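Local coordinates for peptidase M28 (Shewanella amazonensis SB2B, PDB 3IIB), which probably acts as a zinc-dependent carboxypeptidase or metallodipeptidase of family M28, working as a homodimer with two zinc ions in its active site, at residues Ile26-Thr31 with Asp406-Ile411; Asp259-Gly264 with Glu303-Leu308; Ala267-Ala272 with Glu329-Ala334; Ala275-Ala280 with Val297-Ala302; Gly335-Ile340 with Leu390-Ser395. One frame throughout, in Å; residues are numbered along the deposited sequence.

Contact 1 (Ile26-Thr31 with Asp406-Ile411); sequences IVESLT and DTLDKI
Leu408 carries CG anti to its backbone N (chi1 176°), and Val27 has CG1 between its backbone N and carbonyl carbon (chi1 61°), CG2 being anti to N. Leu408 CG is thus directed from a short 3-10 turn at helix 22-33, where Val27 faces it and Ile411. Leu408 is the hub of the contact. Its CD1 lies 4.0 Å from Val27 CG1, while its CD2 packs on the stem of Glu28, 3.7 Å from CG. Ile411 adds a second apolar finger that meets Val27 tip to tip, with CD1 3.6 Å from Val27 CG2. Thr31 comes in at about a right angle to Leu408, OG1 being 3.9 Å from Leu408 CB. That hydroxyl donates back into its own helix, to Val27 O at 2.8 Å. Thr31 N binds the same oxygen from the opposite face of the carbonyl plane. An alanine at Thr31 would lack OG1 and CG2, and would probably leave Val27 O with one donor fewer and a gap beside CB and CD1 of Leu408. The Glu28 carboxylate leads away to a salt bridge with Arg215 of the second subunit. Lys410 NZ forms a salt bridge with Asp409 OD2 at 2.9 Å, and both groups are bound by His178 of the second subunit. Asp406 accepts from the backbone N atoms of Ile268 and Asp269. The arrangement joins an N-terminal helix to the loop entering helix 413-432, a buried apolar seam whose polar margin meets the second subunit, with the Ile411 side chain about 12 Å from a zinc ion of the M28 site.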
# COMPACT_ATOMS: atom_id res chain seq x y z
N ILE A 26 7.79 20.53 11.15
CA ILE A 26 9.19 20.13 11.00
C ILE A 26 9.25 18.86 10.14
O ILE A 26 10.08 18.76 9.21
CB ILE A 26 9.89 19.92 12.35
CG1 ILE A 26 10.09 21.26 13.06
CG2 ILE A 26 11.25 19.32 12.12
CD1 ILE A 26 10.54 21.15 14.50
N VAL A 27 8.36 17.92 10.39
CA VAL A 27 8.40 16.68 9.60
C VAL A 27 7.87 16.90 8.16
O VAL A 27 8.38 16.27 7.18
CB VAL A 27 7.74 15.45 10.28
CG1 VAL A 27 6.27 15.65 10.58
CG2 VAL A 27 7.96 14.19 9.38
N GLU A 28 6.92 17.82 8.01
CA GLU A 28 6.47 18.20 6.65
C GLU A 28 7.67 18.80 5.90
O GLU A 28 7.91 18.47 4.76
CB GLU A 28 5.32 19.19 6.71
CG GLU A 28 4.64 19.48 5.38
CD GLU A 28 5.31 20.59 4.56
OE1 GLU A 28 6.26 21.25 5.01
OE2 GLU A 28 4.84 20.80 3.42
N SER A 29 8.43 19.64 6.60
CA SER A 29 9.57 20.30 5.98
C SER A 29 10.63 19.30 5.50
O SER A 29 11.15 19.38 4.38
CB SER A 29 10.13 21.32 6.95
OG SER A 29 11.27 21.96 6.39
N LEU A 30 10.92 18.34 6.37
CA LEU A 30 11.96 17.37 6.10
C LEU A 30 11.55 16.47 4.94
O LEU A 30 12.31 16.24 3.97
CB LEU A 30 12.25 16.54 7.37
CG LEU A 30 13.28 15.38 7.29
CD1 LEU A 30 14.64 15.78 6.71
CD2 LEU A 30 13.42 14.71 8.68
N THR A 31 10.32 15.96 5.01
CA THR A 31 9.86 15.00 4.00
C THR A 31 9.67 15.67 2.63
O THR A 31 9.91 15.03 1.60
CB THR A 31 8.58 14.24 4.42
OG1 THR A 31 7.55 15.19 4.72
CG2 THR A 31 8.84 13.36 5.64
N ASP A 406 6.27 4.71 3.56
CA ASP A 406 6.66 5.55 4.72
C ASP A 406 6.67 7.02 4.31
O ASP A 406 7.73 7.60 3.97
CB ASP A 406 7.99 5.12 5.31
CG ASP A 406 8.34 5.93 6.53
OD1 ASP A 406 7.45 6.73 6.92
OD2 ASP A 406 9.44 5.78 7.11
N THR A 407 5.47 7.60 4.34
CA THR A 407 5.22 8.94 3.83
C THR A 407 4.49 9.78 4.86
O THR A 407 3.93 9.25 5.83
CB THR A 407 4.41 8.90 2.49
OG1 THR A 407 3.17 8.23 2.69
CG2 THR A 407 5.18 8.19 1.37
N LEU A 408 4.46 11.08 4.62
CA LEU A 408 4.01 12.05 5.63
C LEU A 408 2.61 11.76 6.11
O LEU A 408 2.28 11.96 7.30
CB LEU A 408 4.12 13.47 5.05
CG LEU A 408 3.61 14.64 5.91
CD1 LEU A 408 4.42 14.83 7.18
CD2 LEU A 408 3.58 15.90 5.06
N ASP A 409 1.76 11.36 5.17
CA ASP A 409 0.35 11.08 5.46
C ASP A 409 0.13 9.91 6.41
O ASP A 409 -1.03 9.68 6.83
CB ASP A 409 -0.37 10.82 4.16
CG ASP A 409 0.32 9.75 3.32
OD1 ASP A 409 1.25 10.11 2.54
OD2 ASP A 409 -0.02 8.56 3.54
N LYS A 410 1.19 9.16 6.72
CA LYS A 410 1.11 8.11 7.72
C LYS A 410 1.18 8.63 9.17
O LYS A 410 0.88 7.87 10.08
CB LYS A 410 2.17 7.04 7.50
CG LYS A 410 2.12 6.38 6.07
CD LYS A 410 0.70 5.95 5.63
CE LYS A 410 0.71 5.26 4.25
NZ LYS A 410 1.41 6.09 3.22
N ILE A 411 1.59 9.87 9.36
CA ILE A 411 1.72 10.47 10.70
C ILE A 411 0.36 11.02 11.12
O ILE A 411 -0.26 11.80 10.38
CB ILE A 411 2.77 11.60 10.67
CG1 ILE A 411 4.18 11.00 10.46
CG2 ILE A 411 2.73 12.50 11.93
CD1 ILE A 411 5.22 12.02 10.35

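Contact 2 (Asp259-Gly264 with Glu303-Leu308); sequences DSWDEG and EELGLL. With ZN (zinc ion), chain B.
Glu304 and Trp261 meet in the dinuclear zinc site of an M28-family peptidase, on two loops that follow the parallel strands 247-257 and 293-300. Glu304 holds one zinc through both carboxylate oxygens, with OE1 2.2 Å from the metal, and Asp269 and His402 complete the protein ligands. The indole crosses this carboxylate with the planes 53° apart. Trp261 NE1 makes a weak, bent bond to Glu304 OE1 (3.2 Å) and also donates to a water that lies in the ring plane and bonds on to Glu304 O. A second water links Trp261 N to Glu304 OE2. Glu303, a ligand of the other zinc in a structure of this protein, is not bound to it in this model; its OE1 accepts from a zinc-bound water at 2.7 Å. Behind these ligands stands Asp259. Its OD2 takes Glu304 N at 3.0 Å on the syn lone pair, and its OD1 takes Glu303 N more weakly. An alanine in place of Asp259 would strip both backbone N atoms of these acceptors and would probably let the turn carrying Glu304 shift against the metal. At the end of the indole remote from the zinc, Trp261 CH2 rests 4.0 Å from Leu305 CD2.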
# COMPACT_ATOMS: atom_id res chain seq x y z
N ASP A 259 18.84 9.99 9.24
CA ASP A 259 18.89 9.22 8.00
C ASP A 259 17.64 8.34 7.86
O ASP A 259 16.88 8.15 8.82
CB ASP A 259 20.16 8.37 7.94
CG ASP A 259 20.16 7.22 9.00
OD1 ASP A 259 19.89 7.50 10.20
OD2 ASP A 259 20.44 6.05 8.64
N SER A 260 17.47 7.76 6.67
CA SER A 260 16.33 6.89 6.41
C SER A 260 16.71 5.93 5.33
O SER A 260 17.80 6.04 4.75
CB SER A 260 15.10 7.68 5.93
OG SER A 260 15.21 8.23 4.61
N TRP A 261 15.81 4.98 5.06
CA TRP A 261 15.86 4.23 3.79
C TRP A 261 15.34 5.10 2.63
O TRP A 261 14.83 6.24 2.85
CB TRP A 261 15.19 2.85 3.90
CG TRP A 261 16.12 1.96 4.69
CD1 TRP A 261 16.06 1.70 6.01
CD2 TRP A 261 17.36 1.39 4.22
NE1 TRP A 261 17.13 0.92 6.41
CE2 TRP A 261 17.96 0.74 5.33
CE3 TRP A 261 18.02 1.39 2.98
CZ2 TRP A 261 19.17 0.07 5.23
CZ3 TRP A 261 19.22 0.72 2.88
CH2 TRP A 261 19.79 0.06 3.98
N ASP A 262 15.51 4.58 1.42
CA ASP A 262 15.55 5.44 0.25
C ASP A 262 14.31 5.42 -0.61
O ASP A 262 14.27 6.19 -1.59
CB ASP A 262 16.80 5.12 -0.62
CG ASP A 262 16.98 3.66 -0.90
OD1 ASP A 262 16.69 2.77 -0.05
OD2 ASP A 262 17.47 3.34 -2.02
N GLU A 263 13.35 4.54 -0.32
CA GLU A 263 12.19 4.34 -1.22
C GLU A 263 10.90 5.05 -0.82
O GLU A 263 10.00 5.21 -1.68
CB GLU A 263 11.93 2.85 -1.45
CG GLU A 263 13.19 2.10 -1.94
CD GLU A 263 12.85 0.80 -2.63
OE1 GLU A 263 12.37 -0.09 -1.93
OE2 GLU A 263 13.08 0.67 -3.87
N GLY A 264 10.78 5.44 0.45
CA GLY A 264 9.70 6.33 0.93
C GLY A 264 10.21 7.76 1.08
O GLY A 264 11.06 8.23 0.31
N GLU A 303 21.93 5.71 11.31
CA GLU A 303 21.35 4.71 12.22
C GLU A 303 20.99 3.43 11.48
O GLU A 303 21.20 2.35 12.00
CB GLU A 303 20.14 5.29 12.97
CG GLU A 303 19.56 4.34 14.01
CD GLU A 303 18.56 3.34 13.44
OE1 GLU A 303 18.12 3.53 12.29
OE2 GLU A 303 18.21 2.37 14.15
N GLU A 304 20.44 3.56 10.28
CA GLU A 304 19.96 2.42 9.48
C GLU A 304 21.08 1.46 9.08
O GLU A 304 20.82 0.30 8.81
CB GLU A 304 19.24 2.91 8.22
CG GLU A 304 18.05 3.86 8.44
CD GLU A 304 16.83 3.18 9.02
OE1 GLU A 304 16.92 1.99 9.40
OE2 GLU A 304 15.77 3.84 9.04
N LEU A 305 22.31 1.96 9.08
CA LEU A 305 23.45 1.17 8.67
C LEU A 305 24.19 0.55 9.87
O LEU A 305 25.32 0.10 9.72
CB LEU A 305 24.42 2.02 7.84
CG LEU A 305 23.77 2.75 6.65
CD1 LEU A 305 24.91 3.44 5.84
CD2 LEU A 305 22.93 1.82 5.76
N GLY A 306 23.56 0.53 11.04
CA GLY A 306 24.19 -0.06 12.21
C GLY A 306 24.59 0.92 13.31
O GLY A 306 25.64 0.77 13.95
N LEU A 307 23.73 1.90 13.57
CA LEU A 307 24.00 2.86 14.65
C LEU A 307 25.35 3.55 14.51
O LEU A 307 25.97 3.89 15.48
CB LEU A 307 23.94 2.20 16.04
CG LEU A 307 22.88 1.14 16.30
CD1 LEU A 307 23.00 0.61 17.76
CD2 LEU A 307 21.51 1.70 15.98
N LEU A 308 25.80 3.79 13.29
CA LEU A 308 27.14 4.34 13.12
C LEU A 308 27.32 5.72 13.78
O LEU A 308 28.34 5.97 14.39
CB LEU A 308 27.50 4.43 11.62
CG LEU A 308 27.43 3.10 10.86
CD1 LEU A 308 27.84 3.30 9.40
CD2 LEU A 308 28.24 1.98 11.52
ZN ZN B . 14.87 2.06 10.27
O HOH W 1 13.73 4.67 7.13
O HOH W 2 18.22 -0.91 8.53
O HOH W 3 15.56 2.82 12.14
O HOH W 4 14.61 0.46 11.65

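Contact 3 (Ala267-Ala272 with Glu329-Ala334); sequences AIDDGA and ESDFGA. With ZN (zinc ion), chain C; ZN (zinc ion), chain B.
Asp269 and Asp331 turn their carboxylates to one zinc with their planes 32° apart, each OD1 2.1 Å from the metal. This puts Asp269 OD1 3.2 Å from Asp331 OD1, a close approach of like charges that the shared zinc probably offsets. Asp331 also brings OD2 to that zinc and so chelates it, whereas Asp269 gives OD2 to the second zinc, at 2.0 Å, and bridges the pair. A water between the two metals is the other link. Asp269 is followed by a cis peptide bond, and Asp270 has CG anti to its backbone N (chi1 -173°), which sets CG 3.1 Å from Asp331 OD1. The carboxylate planes of Asp270 and Asp331 stand 48° apart. Asp270 OD2 accepts from the backbone N of His257, another zinc ligand. Backbone closes the remainder: Gly333 CA points its hydrogen at Ile268 O (3.3 Å), and a water bonded to Gly333 N also reaches Ile268 O and Asp331 OD1. Farther up the helix, Ala272 CB meets Ala334 CB at 4.0 Å. The start of helix 267-285, opened by a pi-type turn, thus abuts the loop leaving strand 324-329, while Leu416 of helix 413-432 packs on both alanines.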
# COMPACT_ATOMS: atom_id res chain seq x y z
N ALA A 267 9.25 9.28 6.63
CA ALA A 267 8.39 10.07 7.47
C ALA A 267 8.31 9.50 8.88
O ALA A 267 8.49 10.24 9.85
CB ALA A 267 6.96 10.22 6.86
N ILE A 268 7.99 8.22 9.05
CA ILE A 268 7.87 7.75 10.41
C ILE A 268 9.19 7.20 10.92
O ILE A 268 9.43 7.15 12.13
CB ILE A 268 6.68 6.74 10.59
CG1 ILE A 268 7.00 5.40 9.96
CG2 ILE A 268 5.36 7.35 10.01
CD1 ILE A 268 5.92 4.35 10.13
N ASP A 269 10.06 6.77 9.98
CA ASP A 269 11.37 6.28 10.35
C ASP A 269 12.44 7.13 9.65
O ASP A 269 12.87 6.79 8.54
CB ASP A 269 11.52 4.83 9.91
CG ASP A 269 12.75 4.18 10.50
OD1 ASP A 269 13.38 4.79 11.40
OD2 ASP A 269 13.13 3.07 10.06
N ASP A 270 12.88 8.22 10.26
CA ASP A 270 12.48 8.68 11.57
C ASP A 270 12.27 10.19 11.55
O ASP A 270 12.64 10.93 12.48
CB ASP A 270 13.55 8.25 12.60
CG ASP A 270 13.15 8.54 14.04
OD1 ASP A 270 11.92 8.52 14.34
OD2 ASP A 270 14.10 8.78 14.87
N GLY A 271 11.63 10.68 10.48
CA GLY A 271 11.27 12.07 10.41
C GLY A 271 10.41 12.49 11.58
O GLY A 271 10.54 13.60 12.11
N ALA A 272 9.51 11.62 12.01
CA ALA A 272 8.68 11.92 13.16
C ALA A 272 9.54 12.17 14.40
O ALA A 272 9.28 13.09 15.14
CB ALA A 272 7.73 10.75 13.40
N GLU A 329 15.89 8.58 23.12
CA GLU A 329 15.72 8.72 21.67
C GLU A 329 14.32 8.33 21.23
O GLU A 329 13.80 7.30 21.65
CB GLU A 329 16.72 7.88 20.92
CG GLU A 329 16.50 7.94 19.42
CD GLU A 329 17.57 7.25 18.59
OE1 GLU A 329 17.91 6.10 18.91
OE2 GLU A 329 18.08 7.89 17.60
N SER A 330 13.75 9.16 20.36
CA SER A 330 12.47 8.87 19.69
C SER A 330 12.78 8.21 18.34
O SER A 330 13.29 8.87 17.41
CB SER A 330 11.69 10.14 19.46
OG SER A 330 10.37 9.90 18.92
N ASP A 331 12.46 6.93 18.22
CA ASP A 331 12.64 6.19 16.95
C ASP A 331 11.69 4.99 16.92
O ASP A 331 12.11 3.86 16.71
CB ASP A 331 14.07 5.71 16.77
CG ASP A 331 14.28 5.07 15.41
OD1 ASP A 331 13.60 5.50 14.47
OD2 ASP A 331 15.14 4.20 15.27
N PHE A 332 10.42 5.26 17.12
CA PHE A 332 9.37 4.26 16.92
C PHE A 332 8.13 4.95 16.35
O PHE A 332 7.00 4.68 16.76
CB PHE A 332 9.14 3.50 18.21
CG PHE A 332 8.45 2.19 18.05
CD1 PHE A 332 8.52 1.46 16.86
CD2 PHE A 332 7.73 1.64 19.11
CE1 PHE A 332 7.89 0.27 16.75
CE2 PHE A 332 7.12 0.39 18.99
CZ PHE A 332 7.19 -0.29 17.81
N GLY A 333 8.37 5.81 15.36
CA GLY A 333 7.31 6.47 14.60
C GLY A 333 6.68 7.62 15.34
O GLY A 333 7.38 8.36 16.02
N ALA A 334 5.37 7.79 15.15
CA ALA A 334 4.61 8.94 15.69
C ALA A 334 3.50 8.53 16.64
O ALA A 334 2.79 9.39 17.12
CB ALA A 334 4.04 9.80 14.57
ZN ZN C . 14.52 4.20 13.03
ZN ZN B . 14.87 2.06 10.27
O HOH W 5 10.91 5.53 13.86
O HOH W 6 10.13 8.43 16.56
O HOH W 7 13.13 2.45 13.83
O HOH W 4 14.61 0.46 11.65
O HOH W 3 15.56 2.82 12.14

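Contact 4 (Ala275-Ala280 with Val297-Ala302); sequences AIVTAA and VVLYAA
Thr278 OG1, 4.1 Å from Val297 CG1, has its hydrogen bond within the helix, to Val274 O one turn back. Toward the strand it makes only van der Waals contact, and the two side chains cross at about a right angle. Val277 does most of the work beside it. With CG1 beside the backbone N (chi1 -58°), CG2 is left between N and the carbonyl carbon, and this methyl enters the angle between two strand residues. Val277 CG2 lies 3.9 Å from Val297 CG1 and 4.0 Å from Leu299 CD2. Val277 and Leu299 slide past each other in opposite directions, while the other methyl of Val297, CG2, faces Val277 O at 3.9 Å. Val298 points away from the helix, and its CG1 sits over the centre of the Tyr300 ring on the other face of the sheet. The axes of the short segments pass at 8.8 Å and run nearly antiparallel (158°), as expected where helix 267-285 connects the parallel neighbours 247-257 and 293-300 in a beta-alpha-beta crossover. No hydrogen bond joins helix to strand here. The seating thus rests on the fit of methyl groups, with each backbone already bonded within its own helix or sheet.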
# COMPACT_ATOMS: atom_id res chain seq x y z
N ALA A 275 11.30 15.52 14.39
CA ALA A 275 10.34 16.58 14.69
C ALA A 275 9.98 16.59 16.13
O ALA A 275 9.81 17.67 16.72
CB ALA A 275 9.08 16.42 13.84
N ILE A 276 9.84 15.40 16.72
CA ILE A 276 9.42 15.30 18.12
C ILE A 276 10.45 15.95 19.01
O ILE A 276 10.13 16.84 19.82
CB ILE A 276 9.16 13.83 18.51
CG1 ILE A 276 7.84 13.37 17.90
CG2 ILE A 276 9.16 13.65 20.05
CD1 ILE A 276 7.72 11.83 17.75
N VAL A 277 11.72 15.51 18.87
CA VAL A 277 12.77 16.04 19.78
C VAL A 277 13.12 17.50 19.48
O VAL A 277 13.31 18.31 20.43
CB VAL A 277 14.03 15.15 19.87
CG1 VAL A 277 13.64 13.71 20.36
CG2 VAL A 277 14.84 15.10 18.55
N THR A 278 13.10 17.90 18.21
CA THR A 278 13.39 19.32 17.83
C THR A 278 12.29 20.25 18.33
O THR A 278 12.57 21.29 18.93
CB THR A 278 13.59 19.48 16.34
OG1 THR A 278 14.65 18.61 15.92
CG2 THR A 278 13.99 20.93 15.99
N ALA A 279 11.03 19.90 18.07
CA ALA A 279 9.91 20.71 18.56
C ALA A 279 9.87 20.78 20.08
O ALA A 279 9.66 21.87 20.64
CB ALA A 279 8.54 20.19 18.01
N ALA A 280 10.09 19.66 20.76
CA ALA A 280 10.12 19.64 22.24
C ALA A 280 11.19 20.61 22.77
O ALA A 280 10.92 21.40 23.68
CB ALA A 280 10.35 18.22 22.78
N VAL A 297 19.94 18.33 21.60
CA VAL A 297 19.24 17.58 20.57
C VAL A 297 20.30 16.96 19.68
O VAL A 297 21.15 17.67 19.16
CB VAL A 297 18.29 18.46 19.73
CG1 VAL A 297 17.72 17.69 18.52
CG2 VAL A 297 17.12 18.98 20.60
N VAL A 298 20.29 15.64 19.54
CA VAL A 298 21.24 14.99 18.64
C VAL A 298 20.45 14.28 17.55
O VAL A 298 19.61 13.41 17.86
CB VAL A 298 22.20 13.99 19.35
CG1 VAL A 298 23.17 13.42 18.35
CG2 VAL A 298 22.88 14.66 20.50
N LEU A 299 20.74 14.64 16.30
CA LEU A 299 20.11 14.03 15.16
C LEU A 299 21.16 13.16 14.52
O LEU A 299 22.08 13.65 13.86
CB LEU A 299 19.54 15.08 14.20
CG LEU A 299 18.62 16.14 14.79
CD1 LEU A 299 18.09 17.11 13.70
CD2 LEU A 299 17.45 15.42 15.47
N TYR A 300 21.08 11.87 14.80
CA TYR A 300 22.16 10.95 14.50
C TYR A 300 22.18 10.56 13.05
O TYR A 300 21.15 10.37 12.41
CB TYR A 300 22.08 9.66 15.35
CG TYR A 300 22.35 9.81 16.83
CD1 TYR A 300 23.64 9.80 17.30
CD2 TYR A 300 21.33 9.93 17.76
CE1 TYR A 300 23.92 9.90 18.67
CE2 TYR A 300 21.60 10.07 19.11
CZ TYR A 300 22.89 10.02 19.56
OH TYR A 300 23.16 10.10 20.91
N ALA A 301 23.40 10.41 12.54
CA ALA A 301 23.70 9.89 11.23
C ALA A 301 23.68 8.37 11.20
O ALA A 301 24.11 7.69 12.14
CB ALA A 301 25.13 10.38 10.74
N ALA A 302 23.23 7.85 10.06
CA ALA A 302 23.50 6.49 9.64
C ALA A 302 23.06 5.46 10.67
O ALA A 302 23.70 4.45 10.86
CB ALA A 302 25.00 6.35 9.25

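Contact 5 (Gly335-Ile340 with Leu390-Ser395); sequences GPIYQI and LRQDGS
Leu390 lies side by side with Ile340, its CG 3.9 Å from Ile340 CG1, and sets its CB against Ile337 CD1. Arg391 follows with two backbone bonds: its N donates to Gln339 O (2.7 Å) and its O accepts from Tyr338 N (2.9 Å). Arg391 CB stands over one face of the Tyr338 ring, 4.0 Å from the centroid, in a CH-pi contact offset toward the rim. Its chain then bends, and the guanidinium leaves for Asp341. Gln392, a non-hydrogen-bonded partner of Ile337, sends NE2 to Gly335 O at 3.1 Å, in the carbonyl plane on a lone pair; NE2 also donates to Gly333 O, tying the strand end to the loop of Asp331. Gln392 O shares a water with Tyr338 OH. Asp393 N binds Pro336 O (2.8 Å), and its carbonyl takes a CA-H...O contact from Gly335 CA at 3.4 Å; a CB on Gly335 would run into Asp393 O. Asp393 OD1 then accepts from Ser395 N in an Asx turn. These antiparallel strands are thus zipped by backbone bonds; Ile337, Ile340 and Leu390 share one face with Gln392, whose amide bonds to backbone carbonyls, while Gln339 and Arg391 occupy the other.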
# COMPACT_ATOMS: atom_id res chain seq x y z
N GLY A 335 3.39 7.22 16.94
CA GLY A 335 2.35 6.74 17.85
C GLY A 335 2.53 7.30 19.25
O GLY A 335 3.65 7.55 19.66
N PRO A 336 1.44 7.45 20.02
CA PRO A 336 1.61 8.11 21.32
C PRO A 336 2.41 7.26 22.31
O PRO A 336 2.38 6.01 22.26
CB PRO A 336 0.17 8.33 21.82
CG PRO A 336 -0.66 7.48 20.98
CD PRO A 336 0.04 7.11 19.74
N ILE A 337 3.07 7.96 23.22
CA ILE A 337 3.77 7.37 24.33
C ILE A 337 2.78 6.92 25.40
O ILE A 337 1.90 7.69 25.81
CB ILE A 337 4.82 8.35 24.93
CG1 ILE A 337 5.89 8.60 23.88
CG2 ILE A 337 5.45 7.76 26.21
CD1 ILE A 337 6.71 9.84 24.09
N TYR A 338 2.95 5.68 25.85
CA TYR A 338 2.07 5.08 26.89
C TYR A 338 2.79 4.69 28.20
O TYR A 338 2.12 4.37 29.19
CB TYR A 338 1.32 3.84 26.34
CG TYR A 338 2.23 2.71 25.90
CD1 TYR A 338 2.64 1.73 26.79
CD2 TYR A 338 2.70 2.64 24.59
CE1 TYR A 338 3.50 0.69 26.37
CE2 TYR A 338 3.52 1.61 24.16
CZ TYR A 338 3.94 0.66 25.06
OH TYR A 338 4.79 -0.35 24.59
N GLN A 339 4.10 4.77 28.22
CA GLN A 339 4.89 4.35 29.39
C GLN A 339 6.30 4.92 29.24
O GLN A 339 6.84 5.02 28.12
CB GLN A 339 4.95 2.81 29.45
CG GLN A 339 5.61 2.25 30.71
CD GLN A 339 5.32 0.77 30.85
OE1 GLN A 339 4.17 0.36 30.70
NE2 GLN A 339 6.34 -0.04 31.17
N ILE A 340 6.90 5.30 30.38
CA ILE A 340 8.33 5.59 30.41
C ILE A 340 9.05 4.57 31.27
O ILE A 340 8.76 4.42 32.45
CB ILE A 340 8.65 7.02 30.86
CG1 ILE A 340 7.99 8.03 29.94
CG2 ILE A 340 10.23 7.23 30.96
CD1 ILE A 340 8.07 9.49 30.38
N LEU A 390 10.99 5.96 26.20
CA LEU A 390 9.68 6.56 26.20
C LEU A 390 8.89 5.74 25.16
O LEU A 390 9.05 5.90 23.94
CB LEU A 390 9.78 8.05 25.86
CG LEU A 390 10.43 8.90 26.98
CD1 LEU A 390 11.96 8.97 26.74
CD2 LEU A 390 9.88 10.30 27.03
N ARG A 391 8.07 4.84 25.68
CA ARG A 391 7.53 3.75 24.86
C ARG A 391 6.39 4.28 24.00
O ARG A 391 5.38 4.71 24.53
CB ARG A 391 6.99 2.67 25.77
CG ARG A 391 8.04 2.03 26.69
CD ARG A 391 9.11 1.27 25.92
NE ARG A 391 10.04 0.57 26.82
CZ ARG A 391 11.14 -0.07 26.43
NH1 ARG A 391 11.50 -0.10 25.14
NH2 ARG A 391 11.90 -0.69 27.34
N GLN A 392 6.54 4.18 22.67
CA GLN A 392 5.50 4.57 21.72
C GLN A 392 4.66 3.38 21.32
O GLN A 392 5.18 2.28 21.22
CB GLN A 392 6.13 5.11 20.45
CG GLN A 392 6.88 6.43 20.64
CD GLN A 392 7.43 6.93 19.36
OE1 GLN A 392 8.56 6.57 18.94
NE2 GLN A 392 6.64 7.75 18.69
N ASP A 393 3.38 3.64 21.05
CA ASP A 393 2.48 2.65 20.44
C ASP A 393 2.86 2.46 18.97
O ASP A 393 2.65 3.35 18.13
CB ASP A 393 1.02 3.07 20.57
CG ASP A 393 0.05 2.00 20.06
OD1 ASP A 393 0.36 1.23 19.12
OD2 ASP A 393 -1.06 1.92 20.63
N GLY A 394 3.47 1.32 18.68
CA GLY A 394 3.87 1.01 17.32
C GLY A 394 3.03 -0.05 16.65
O GLY A 394 3.53 -0.81 15.76
N SER A 395 1.77 -0.18 17.06
CA SER A 395 0.91 -1.24 16.47
C SER A 395 0.86 -1.19 14.95
O SER A 395 0.81 -2.24 14.32
CB SER A 395 -0.52 -1.15 16.99
OG SER A 395 -0.54 -1.42 18.38
O HOH W 8 4.43 4.48 16.32
O HOH W 9 6.78 0.53 22.65

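Contacts 2 and 3, the buried heart, share one zinc and two of its waters, and their chemistry is zinc-bound carboxylates, second-shell aspartates that accept from backbone N-H groups, and water. Contact 4, equally buried, has no hydrogen bond across it and is held by methyl packing on the same helix, 267-285, as contact 3. Contact 1 packs on that helix through Ile26 and Val27 and is tied to contact 3 by Asp406. Its core is apolar, its polar rim turned to the second subunit, which contact 2 also touches at Glu263. Contact 5 is partly buried, a strand pair joined to contact 3 through Gln392 and Gly333. Contact 1 closes the loop containing all the others.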